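Local coordinates for protein short-chain type dehydrogenase/reductase (Mycobacterium ulcerans, PDB 3SVT) that probably acts as an NAD-dependent oxidoreductase of the short-chain dehydrogenase/reductase family, on a substrate that is not established, at residues A209-L221 with D253-M267. Sequence-based numbering, arbitrary orientation.
Sequences AELSSDYAMCTPL and DGGQMLRRGPDFSAM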
ATOM      1  N   ALA B 209     -15.988 -13.955  24.620  1.00 46.57           N
ATOM      2  CA  ALA B 209     -14.994 -13.299  25.476  1.00 45.73           C
ATOM      3  C   ALA B 209     -13.581 -13.234  24.876  1.00 44.55           C
ATOM      4  O   ALA B 209     -12.941 -12.181  24.891  1.00 43.40           O
ATOM      5  CB  ALA B 209     -14.951 -13.962  26.843  1.00 46.55           C
ATOM      6  N   GLU B 210     -13.110 -14.359  24.349  1.00 43.78           N
ATOM      7  CA  GLU B 210     -11.781 -14.441  23.733  1.00 42.80           C
ATOM      8  C   GLU B 210     -11.665 -13.623  22.447  1.00 41.11           C
ATOM      9  O   GLU B 210     -10.745 -12.819  22.321  1.00 40.67           O
ATOM     10  CB  GLU B 210     -11.396 -15.891  23.461  1.00 43.69           C
ATOM     11  CG  GLU B 210     -11.060 -16.695  24.740  1.00 45.56           C
ATOM     12  CD  GLU B 210     -12.278 -17.255  25.488  1.00 49.39           C
ATOM     13  OE1 GLU B 210     -13.448 -17.030  25.076  1.00 48.16           O
ATOM     14  OE2 GLU B 210     -12.050 -17.953  26.512  1.00 53.76           O
ATOM     15  N   LEU B 211     -12.586 -13.819  21.507  1.00 39.62           N
ATOM     16  CA  LEU B 211     -12.507 -13.116  20.218  1.00 38.52           C
ATOM     17  C   LEU B 211     -12.866 -11.620  20.308  1.00 37.10           C
ATOM     18  O   LEU B 211     -12.259 -10.781  19.624  1.00 36.57           O
ATOM     19  CB  LEU B 211     -13.379 -13.805  19.181  1.00 38.86           C
ATOM     20  CG  LEU B 211     -13.015 -15.273  18.912  1.00 39.24           C
ATOM     21  CD1 LEU B 211     -14.118 -15.948  18.099  1.00 40.02           C
ATOM     22  CD2 LEU B 211     -11.674 -15.394  18.218  1.00 37.49           C
ATOM     23  N   SER B 212     -13.850 -11.274  21.134  1.00 36.43           N
ATOM     24  CA  SER B 212     -14.163  -9.852  21.365  1.00 35.08           C
ATOM     25  C   SER B 212     -12.966  -9.144  21.994  1.00 34.53           C
ATOM     26  O   SER B 212     -12.672  -8.011  21.648  1.00 33.87           O
ATOM     27  CB  SER B 212     -15.400  -9.665  22.241  1.00 35.31           C
ATOM     28  OG  SER B 212     -15.139 -10.006  23.602  1.00 36.63           O
ATOM     29  N   SER B 213     -12.284  -9.829  22.910  1.00 34.04           N
ATOM     30  CA  SER B 213     -11.105  -9.278  23.572  1.00 33.96           C
ATOM     31  C   SER B 213      -9.936  -9.069  22.584  1.00 33.01           C
ATOM     32  O   SER B 213      -9.234  -8.034  22.621  1.00 30.98           O
ATOM     33  CB  SER B 213     -10.674 -10.194  24.725  1.00 34.98           C
ATOM     34  OG  SER B 213      -9.455  -9.747  25.271  1.00 37.29           O
ATOM     35  N   ASP B 214      -9.717 -10.066  21.721  1.00 32.03           N
ATOM     36  CA  ASP B 214      -8.664  -9.969  20.720  1.00 31.50           C
ATOM     37  C   ASP B 214      -8.961  -8.806  19.762  1.00 29.86           C
ATOM     38  O   ASP B 214      -8.097  -7.984  19.499  1.00 30.38           O
ATOM     39  CB  ASP B 214      -8.488 -11.287  19.941  1.00 31.29           C
ATOM     40  CG  ASP B 214      -7.196 -11.302  19.102  1.00 32.28           C
ATOM     41  OD1 ASP B 214      -6.087 -11.364  19.692  1.00 30.35           O
ATOM     42  OD2 ASP B 214      -7.281 -11.239  17.852  1.00 32.02           O
ATOM     43  N   TYR B 215     -10.177  -8.723  19.253  1.00 29.12           N
ATOM     44  CA  TYR B 215     -10.533  -7.613  18.354  1.00 28.47           C
ATOM     45  C   TYR B 215     -10.331  -6.258  19.040  1.00 28.46           C
ATOM     46  O   TYR B 215      -9.841  -5.325  18.421  1.00 27.25           O
ATOM     47  CB  TYR B 215     -11.974  -7.728  17.865  1.00 28.02           C
ATOM     48  CG  TYR B 215     -12.181  -8.516  16.580  1.00 28.94           C
ATOM     49  CD1 TYR B 215     -12.085  -7.894  15.333  1.00 27.82           C
ATOM     50  CD2 TYR B 215     -12.545  -9.867  16.610  1.00 29.11           C
ATOM     51  CE1 TYR B 215     -12.301  -8.605  14.166  1.00 29.51           C
ATOM     52  CE2 TYR B 215     -12.759 -10.581  15.434  1.00 29.21           C
ATOM     53  CZ  TYR B 215     -12.646  -9.946  14.225  1.00 29.43           C
ATOM     54  OH  TYR B 215     -12.873 -10.643  13.053  1.00 31.12           O
ATOM     55  N   ALA B 216     -10.694  -6.174  20.325  1.00 29.13           N
ATOM     56  CA  ALA B 216     -10.621  -4.911  21.067  1.00 29.60           C
ATOM     57  C   ALA B 216      -9.174  -4.439  21.187  1.00 30.16           C
ATOM     58  O   ALA B 216      -8.902  -3.264  20.993  1.00 29.24           O
ATOM     59  CB  ALA B 216     -11.279  -5.038  22.452  1.00 29.82           C
ATOM     60  N   MET B 217      -8.258  -5.364  21.505  1.00 30.48           N
ATOM     61  CA  MET B 217      -6.820  -5.059  21.553  1.00 30.98           C
ATOM     62  C   MET B 217      -6.252  -4.639  20.175  1.00 28.67           C
ATOM     63  O   MET B 217      -5.257  -3.941  20.115  1.00 27.35           O
ATOM     64  CB  MET B 217      -6.029  -6.266  22.067  1.00 32.41           C
ATOM     65  CG  MET B 217      -6.382  -6.689  23.496  1.00 37.62           C
ATOM     66  SD  MET B 217      -5.560  -5.650  24.732  1.00 49.81           S
ATOM     67  CE  MET B 217      -6.341  -6.212  26.251  1.00 49.95           C
ATOM     68  N   CYS B 218      -6.883  -5.074  19.087  1.00 27.11           N
ATOM     69  CA  CYS B 218      -6.437  -4.702  17.738  1.00 26.12           C
ATOM     70  C   CYS B 218      -7.030  -3.380  17.261  1.00 24.91           C
ATOM     71  O   CYS B 218      -6.636  -2.913  16.219  1.00 25.14           O
ATOM     72  CB  CYS B 218      -6.780  -5.785  16.716  1.00 25.84           C
ATOM     73  SG  CYS B 218      -5.970  -7.390  17.072  1.00 29.51           S
ATOM     74  N   THR B 219      -7.955  -2.796  18.030  1.00 24.99           N
ATOM     75  CA  THR B 219      -8.793  -1.673  17.590  1.00 23.92           C
ATOM     76  C   THR B 219      -8.580  -0.410  18.435  1.00 24.25           C
ATOM     77  O   THR B 219      -8.890  -0.382  19.617  1.00 24.51           O
ATOM     78  CB  THR B 219     -10.283  -2.059  17.601  1.00 24.84           C
ATOM     79  OG1 THR B 219     -10.453  -3.294  16.894  1.00 24.74           O
ATOM     80  CG2 THR B 219     -11.136  -0.985  16.899  1.00 23.45           C
ATOM     81  N   PRO B 220      -8.013   0.637  17.834  1.00 22.99           N
ATOM     82  CA  PRO B 220      -7.708   1.828  18.638  1.00 23.34           C
ATOM     83  C   PRO B 220      -8.926   2.468  19.289  1.00 22.88           C
ATOM     84  O   PRO B 220      -8.891   2.762  20.467  1.00 23.28           O
ATOM     85  CB  PRO B 220      -7.030   2.769  17.631  1.00 22.62           C
ATOM     86  CG  PRO B 220      -6.371   1.817  16.635  1.00 22.76           C
ATOM     87  CD  PRO B 220      -7.231   0.579  16.590  1.00 22.95           C
ATOM     88  N   LEU B 221     -10.002   2.673  18.541  1.00 23.06           N
ATOM     89  CA  LEU B 221     -11.215   3.224  19.127  1.00 23.05           C
ATOM     90  C   LEU B 221     -11.876   2.190  20.035  1.00 24.43           C
ATOM     91  O   LEU B 221     -12.070   1.044  19.635  1.00 24.47           O
ATOM     92  CB  LEU B 221     -12.191   3.714  18.050  1.00 22.69           C
ATOM     93  CG  LEU B 221     -11.704   4.883  17.179  1.00 20.79           C
ATOM     94  CD1 LEU B 221     -12.778   5.249  16.157  1.00 23.28           C
ATOM     95  CD2 LEU B 221     -11.433   6.121  18.016  1.00 24.08           C
ATOM     96  N   ASP B 253     -13.314   0.966  10.372  1.00 21.47           N
ATOM     97  CA  ASP B 253     -12.862  -0.162  11.217  1.00 22.31           C
ATOM     98  C   ASP B 253     -12.331   0.210  12.594  1.00 22.81           C
ATOM     99  O   ASP B 253     -11.741  -0.625  13.291  1.00 23.81           O
ATOM    100  CB  ASP B 253     -11.811  -0.953  10.437  1.00 22.13           C
ATOM    101  CG  ASP B 253     -10.499  -0.214  10.278  1.00 22.83           C
ATOM    102  OD1 ASP B 253     -10.343   0.930  10.770  1.00 20.29           O
ATOM    103  OD2 ASP B 253      -9.592  -0.824   9.652  1.00 24.15           O
ATOM    104  N   GLY B 254     -12.570   1.450  13.033  1.00 23.10           N
ATOM    105  CA  GLY B 254     -12.057   1.903  14.336  1.00 22.87           C
ATOM    106  C   GLY B 254     -10.535   2.030  14.428  1.00 22.57           C
ATOM    107  O   GLY B 254      -9.983   2.188  15.519  1.00 22.90           O
ATOM    108  N   GLY B 255      -9.876   1.980  13.279  1.00 22.00           N
ATOM    109  CA  GLY B 255      -8.432   1.986  13.165  1.00 22.14           C
ATOM    110  C   GLY B 255      -7.767   0.617  13.241  1.00 22.19           C
ATOM    111  O   GLY B 255      -6.546   0.538  13.369  1.00 22.14           O
ATOM    112  N   GLN B 256      -8.547  -0.462  13.168  1.00 22.38           N
ATOM    113  CA  GLN B 256      -7.967  -1.811  13.319  1.00 22.90           C
ATOM    114  C   GLN B 256      -6.860  -2.099  12.294  1.00 22.92           C
ATOM    115  O   GLN B 256      -5.890  -2.762  12.619  1.00 23.44           O
ATOM    116  CB  GLN B 256      -9.030  -2.906  13.260  1.00 22.87           C
ATOM    117  CG  GLN B 256      -8.429  -4.300  13.412  1.00 23.64           C
ATOM    118  CD  GLN B 256      -9.428  -5.409  13.593  1.00 25.36           C
ATOM    119  OE1 GLN B 256     -10.637  -5.173  13.622  1.00 26.26           O
ATOM    120  NE2 GLN B 256      -8.916  -6.654  13.747  1.00 25.38           N
ATOM    121  N   MET B 257      -6.960  -1.542  11.093  1.00 22.55           N
ATOM    122  CA  MET B 257      -5.965  -1.812  10.054  1.00 22.49           C
ATOM    123  C   MET B 257      -4.565  -1.361  10.427  1.00 21.96           C
ATOM    124  O   MET B 257      -3.609  -1.773   9.795  1.00 22.23           O
ATOM    125  CB  MET B 257      -6.381  -1.193   8.693  1.00 22.94           C
ATOM    126  CG  MET B 257      -6.173   0.287   8.578  1.00 23.89           C
ATOM    127  SD  MET B 257      -6.555   0.995   6.952  1.00 27.64           S
ATOM    128  CE  MET B 257      -5.399   2.365   6.969  1.00 25.45           C
ATOM    129  N   LEU B 258      -4.439  -0.508  11.436  1.00 21.95           N
ATOM    130  CA  LEU B 258      -3.151  -0.037  11.919  1.00 22.34           C
ATOM    131  C   LEU B 258      -2.448  -1.058  12.782  1.00 23.32           C
ATOM    132  O   LEU B 258      -1.229  -0.920  13.031  1.00 24.66           O
ATOM    133  CB  LEU B 258      -3.328   1.240  12.745  1.00 22.53           C
ATOM    134  CG  LEU B 258      -4.041   2.351  11.966  1.00 20.73           C
ATOM    135  CD1 LEU B 258      -4.383   3.485  12.912  1.00 21.16           C
ATOM    136  CD2 LEU B 258      -3.143   2.771  10.832  1.00 16.87           C
ATOM    137  N   ARG B 259      -3.196  -2.052  13.245  1.00 23.16           N
ATOM    138  CA  ARG B 259      -2.641  -3.121  14.084  1.00 24.86           C
ATOM    139  C   ARG B 259      -2.675  -4.415  13.246  1.00 25.31           C
ATOM    140  O   ARG B 259      -2.059  -4.460  12.192  1.00 26.26           O
ATOM    141  CB  ARG B 259      -3.412  -3.197  15.404  1.00 24.98           C
ATOM    142  CG  ARG B 259      -3.381  -1.853  16.146  1.00 26.90           C
ATOM    143  CD  ARG B 259      -3.682  -1.912  17.633  1.00 29.55           C
ATOM    144  NE  ARG B 259      -3.701  -0.538  18.185  1.00 29.82           N
ATOM    145  CZ  ARG B 259      -4.341  -0.141  19.291  1.00 30.94           C
ATOM    146  NH1 ARG B 259      -5.039  -1.005  20.041  1.00 30.59           N
ATOM    147  NH2 ARG B 259      -4.285   1.147  19.657  1.00 28.40           N
ATOM    148  N   ARG B 260      -3.391  -5.452  13.662  1.00 25.48           N
ATOM    149  CA  ARG B 260      -3.421  -6.685  12.872  1.00 24.94           C
ATOM    150  C   ARG B 260      -4.839  -7.227  12.733  1.00 25.27           C
ATOM    151  O   ARG B 260      -5.763  -6.794  13.416  1.00 24.07           O
ATOM    152  CB  ARG B 260      -2.519  -7.742  13.504  1.00 25.81           C
ATOM    153  CG  ARG B 260      -2.856  -8.075  14.932  1.00 25.20           C
ATOM    154  CD  ARG B 260      -2.239  -9.383  15.369  1.00 27.44           C
ATOM    155  NE  ARG B 260      -2.487  -9.594  16.785  1.00 27.09           N
ATOM    156  CZ  ARG B 260      -3.619 -10.086  17.291  1.00 30.03           C
ATOM    157  NH1 ARG B 260      -4.629 -10.457  16.505  1.00 29.22           N
ATOM    158  NH2 ARG B 260      -3.738 -10.234  18.594  1.00 30.93           N
ATOM    159  N   GLY B 261      -5.015  -8.190  11.831  1.00 25.69           N
ATOM    160  CA  GLY B 261      -6.233  -8.942  11.810  1.00 25.15           C
ATOM    161  C   GLY B 261      -6.364  -9.744  13.100  1.00 25.80           C
ATOM    162  O   GLY B 261      -5.393  -9.915  13.825  1.00 25.53           O
ATOM    163  N   PRO B 262      -7.569 -10.272  13.369  1.00 25.71           N
ATOM    164  CA  PRO B 262      -7.813 -11.062  14.554  1.00 26.04           C
ATOM    165  C   PRO B 262      -7.131 -12.430  14.534  1.00 26.26           C
ATOM    166  O   PRO B 262      -6.839 -13.004  13.466  1.00 25.20           O
ATOM    167  CB  PRO B 262      -9.336 -11.225  14.549  1.00 26.72           C
ATOM    168  CG  PRO B 262      -9.661 -11.288  13.105  1.00 26.96           C
ATOM    169  CD  PRO B 262      -8.749 -10.228  12.489  1.00 26.34           C
ATOM    170  N   ASP B 263      -6.881 -12.926  15.737  1.00 26.69           N
ATOM    171  CA  ASP B 263      -6.306 -14.248  15.978  1.00 27.31           C
ATOM    172  C   ASP B 263      -7.430 -15.114  16.538  1.00 28.11           C
ATOM    173  O   ASP B 263      -7.850 -14.919  17.680  1.00 27.92           O
ATOM    174  CB  ASP B 263      -5.168 -14.092  16.987  1.00 27.50           C
ATOM    175  CG  ASP B 263      -4.529 -15.408  17.387  1.00 28.75           C
ATOM    176  OD1 ASP B 263      -4.945 -16.507  16.927  1.00 26.81           O
ATOM    177  OD2 ASP B 263      -3.596 -15.317  18.193  1.00 30.06           O
ATOM    178  N   PHE B 264      -7.918 -16.066  15.733  1.00 28.98           N
ATOM    179  CA  PHE B 264      -9.054 -16.922  16.120  1.00 29.89           C
ATOM    180  C   PHE B 264      -8.577 -18.216  16.791  1.00 31.46           C
ATOM    181  O   PHE B 264      -9.346 -19.176  16.903  1.00 32.17           O
ATOM    182  CB  PHE B 264      -9.947 -17.249  14.919  1.00 30.24           C
ATOM    183  CG  PHE B 264     -11.057 -16.230  14.657  1.00 30.06           C
ATOM    184  CD1 PHE B 264     -10.762 -14.883  14.439  1.00 29.41           C
ATOM    185  CD2 PHE B 264     -12.388 -16.644  14.593  1.00 30.53           C
ATOM    186  CE1 PHE B 264     -11.786 -13.954  14.212  1.00 30.85           C
ATOM    187  CE2 PHE B 264     -13.441 -15.733  14.343  1.00 32.08           C
ATOM    188  CZ  PHE B 264     -13.141 -14.376  14.144  1.00 31.49           C
ATOM    189  N   SER B 265      -7.316 -18.239  17.233  1.00 32.30           N
ATOM    190  CA  SER B 265      -6.717 -19.414  17.888  1.00 34.13           C
ATOM    191  C   SER B 265      -7.635 -20.052  18.898  1.00 35.19           C
ATOM    192  O   SER B 265      -7.893 -21.245  18.836  1.00 36.09           O
ATOM    193  CB  SER B 265      -5.446 -19.025  18.642  1.00 33.87           C
ATOM    194  OG  SER B 265      -4.429 -18.739  17.742  1.00 35.43           O
ATOM    195  N   ALA B 266      -8.117 -19.232  19.829  1.00 36.41           N
ATOM    196  CA  ALA B 266      -8.908 -19.696  20.967  1.00 37.48           C
ATOM    197  C   ALA B 266     -10.124 -20.527  20.519  1.00 38.27           C
ATOM    198  O   ALA B 266     -10.458 -21.525  21.131  1.00 39.16           O
ATOM    199  CB  ALA B 266      -9.354 -18.474  21.809  1.00 37.26           C
ATOM    200  N   MET B 267     -10.767 -20.104  19.438  1.00 38.36           N
ATOM    201  CA  MET B 267     -11.890 -20.838  18.840  1.00 39.31           C
ATOM    202  C   MET B 267     -11.418 -22.124  18.137  1.00 38.28           C
ATOM    203  O   MET B 267     -12.045 -23.167  18.273  1.00 37.87           O
ATOM    204  CB  MET B 267     -12.627 -19.930  17.826  1.00 39.65           C
ATOM    205  CG  MET B 267     -13.715 -20.634  16.954  1.00 44.20           C
ATOM    206  SD  MET B 267     -14.637 -19.531  15.807  1.00 51.97           S
ATOM    207  CE  MET B 267     -15.758 -20.701  15.036  1.00 50.79           C
TER
HETATM  208  O   HOH W   1      -7.151  -1.246  21.889  1.00 20.57           O
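Asp214 and Arg260 meet end-on: NH2 of Arg260 reaches OD1 of Asp214 at 2.8 Å. NH1 of Arg260 reaches OD2 of Asp214 at 3.1 Å. The carboxylate and guanidinium planes are turned 24° apart. Asp214 OD2 takes a second donor, the backbone N of Asp263, at 2.7 Å from above the carboxylate plane, so the acid ties down both the arginine and the backbone three residues further along. Asp214 reaches these donors through a chi1 of -168°, which sets CG opposite the backbone N and beside the carbonyl carbon. SG of Cys218 lies over one face of the Arg260 guanidinium, whose NH1 also bonds to the carbonyl O of Gly261.

Beside this bridge the packing is apolar. CB of Pro262 sits over the Tyr215 ring, 3.8 Å from its centroid, and CD2 of Leu211 covers a face of Phe264, whose rim meets the tyrosine OH. Phe161 packs edge-to-face on Phe264.

Toward the C-terminal part of the helix, NH1 of Arg259 donates to Met217 O at 2.9 Å and to a water held by Ala216 O, while Pro220 lies against one guanidinium face. NE of Arg259 forms a salt bridge with Asp180 of a second subunit. Cys218 O is buried without a hydrogen-bond donor; Gln256 CA meets it in a CA-H...O contact at 3.4 Å. Leu221 N bonds to Gly254 O at 3.1 Å, on the type I' turn that follows strand 249-252.

Helix 209-218 belongs to the insertion after strand 187-198 that, in classical SDR enzymes, generally forms the substrate-binding lobe over the Rossmann fold; here the C-terminal segment straps it down, close to the subunit interfaces.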